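Local coordinates for Rx protein (Solanum tuberosum, PDB 4M70) that probably confers disease resistance in potato as an NB-LRR immune receptor, represented here by its N-terminal coiled-coil (CC) domain, at residues 105-108 / 109-113. Residues are numbered along the deposited sequence; the frame is centred on the assembly and turned at random.
Sequences ECID and STVKQ
D108 and K112, one helical turn apart, are joined twice, once through side chains and once through backbone. Their salt bridge runs from K112 NZ to D108 OD2 at 2.8 Å, and the ammonium lies on the syn lone pair of that oxygen. The first torsion of D108 and the extended K112 chain account for the meeting: CG of D108 stands anti to its own N (chi1 178°), which directs the carboxylate outward from the helix, while the lysine chain, extended beyond CG, runs back toward the N-terminus and covers most of the separation along the axis. K112 CE also lies close to both carboxylate oxygens. In the backbone, K112 N donates to D108 O at 3.0 Å. The same i to i+4 pattern, characteristic of an alpha-helix, links S109 N to E105 O (3.0 Å) and V111 N to I107 O (2.9 Å). All of these belong to helix 86-119, the last helix of this all-helical CC domain; its inner side faces helices 29-42 and 56-81. Among the bonds of these residues, C106 O alone accepts two donors, T110 N and T110 OG1. T110 N donates to C106 O at 2.9 Å. T110 OG1, also 2.9 Å from C106 O, comes from 41° out of the carbonyl plane, off the lone pairs. The hydroxyl can reach back because chi1 of -53° sets OG1 beside the backbone N. It thus spends its hydrogen on a carbonyl of its own helix, while the T110 side chain touches L58, E61 and I62. On the apolar side, I107 CG2 meets V111 CG2 at 4.1 Å; I107 packs on L38, and V111 on I41 and L42.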
loop_
_atom_site.group_PDB
_atom_site.type_symbol
_atom_site.label_atom_id
_atom_site.label_comp_id
_atom_site.label_asym_id
_atom_site.label_seq_id
_atom_site.Cartn_x
_atom_site.Cartn_y
_atom_site.Cartn_z
ATOM N N GLU A 105 4.203 0.241 4.363
ATOM C CA GLU A 105 4.848 0.471 5.651
ATOM C C GLU A 105 4.119 -0.304 6.748
ATOM O O GLU A 105 4.749 -0.994 7.569
ATOM C CB GLU A 105 4.922 1.965 5.975
ATOM C CG GLU A 105 5.702 2.288 7.243
ATOM C CD GLU A 105 7.190 2.040 7.103
ATOM O OE1 GLU A 105 7.772 2.437 6.068
ATOM O OE2 GLU A 105 7.778 1.447 8.031
ATOM N N CYS A 106 2.788 -0.211 6.743
ATOM C CA CYS A 106 1.999 -0.944 7.733
ATOM C C CYS A 106 2.183 -2.463 7.652
ATOM O O CYS A 106 2.435 -3.123 8.667
ATOM C CB CYS A 106 0.516 -0.591 7.612
ATOM S SG CYS A 106 0.114 1.058 8.204
ATOM N N ILE A 107 2.072 -3.009 6.443
ATOM C CA ILE A 107 2.216 -4.447 6.237
ATOM C C ILE A 107 3.628 -4.937 6.556
ATOM O O ILE A 107 3.794 -6.007 7.138
ATOM C CB ILE A 107 1.804 -4.861 4.803
ATOM C CG1 ILE A 107 0.311 -4.594 4.589
ATOM C CG2 ILE A 107 2.087 -6.333 4.553
ATOM C CD1 ILE A 107 -0.178 -4.941 3.197
ATOM N N ASP A 108 4.639 -4.150 6.197
ATOM C CA ASP A 108 6.017 -4.505 6.528
ATOM C C ASP A 108 6.198 -4.585 8.043
ATOM O O ASP A 108 6.730 -5.576 8.572
ATOM C CB ASP A 108 7.002 -3.503 5.921
ATOM C CG ASP A 108 8.446 -3.803 6.288
ATOM O OD1 ASP A 108 9.025 -4.760 5.733
ATOM O OD2 ASP A 108 9.009 -3.070 7.129
ATOM N N SER A 109 5.716 -3.557 8.740
ATOM C CA SER A 109 5.788 -3.528 10.199
ATOM C C SER A 109 5.086 -4.734 10.831
ATOM O O SER A 109 5.646 -5.419 11.704
ATOM C CB SER A 109 5.184 -2.220 10.719
ATOM O OG SER A 109 5.043 -2.241 12.126
ATOM N N THR A 110 3.875 -5.011 10.355
ATOM C CA THR A 110 3.084 -6.106 10.900
ATOM C C THR A 110 3.735 -7.461 10.637
ATOM O O THR A 110 3.693 -8.344 11.486
ATOM C CB THR A 110 1.644 -6.105 10.346
ATOM O OG1 THR A 110 1.049 -4.815 10.546
ATOM C CG2 THR A 110 0.802 -7.163 11.049
ATOM N N VAL A 111 4.337 -7.624 9.465
ATOM C CA VAL A 111 4.985 -8.887 9.120
ATOM C C VAL A 111 6.256 -9.107 9.943
ATOM O O VAL A 111 6.561 -10.237 10.341
ATOM C CB VAL A 111 5.288 -8.974 7.603
ATOM C CG1 VAL A 111 6.246 -10.114 7.299
ATOM C CG2 VAL A 111 3.999 -9.164 6.817
ATOM N N LYS A 112 6.988 -8.029 10.219
ATOM C CA LYS A 112 8.164 -8.140 11.087
ATOM C C LYS A 112 7.768 -8.516 12.519
ATOM O O LYS A 112 8.381 -9.396 13.146
ATOM C CB LYS A 112 8.976 -6.844 11.059
ATOM C CG LYS A 112 9.772 -6.666 9.771
ATOM C CD LYS A 112 10.393 -5.281 9.667
ATOM C CE LYS A 112 11.150 -5.134 8.363
ATOM N NZ LYS A 112 11.584 -3.729 8.122
ATOM N N GLN A 113 6.712 -7.877 13.015
ATOM C CA GLN A 113 6.161 -8.240 14.317
ATOM C C GLN A 113 5.696 -9.698 14.312
ATOM O O GLN A 113 5.826 -10.416 15.305
ATOM C CB GLN A 113 5.020 -7.300 14.714
ATOM C CG GLN A 113 4.437 -7.587 16.092
ATOM C CD GLN A 113 3.354 -6.602 16.490
ATOM O OE1 GLN A 113 3.055 -5.659 15.756
ATOM N NE2 GLN A 113 2.757 -6.818 17.657
#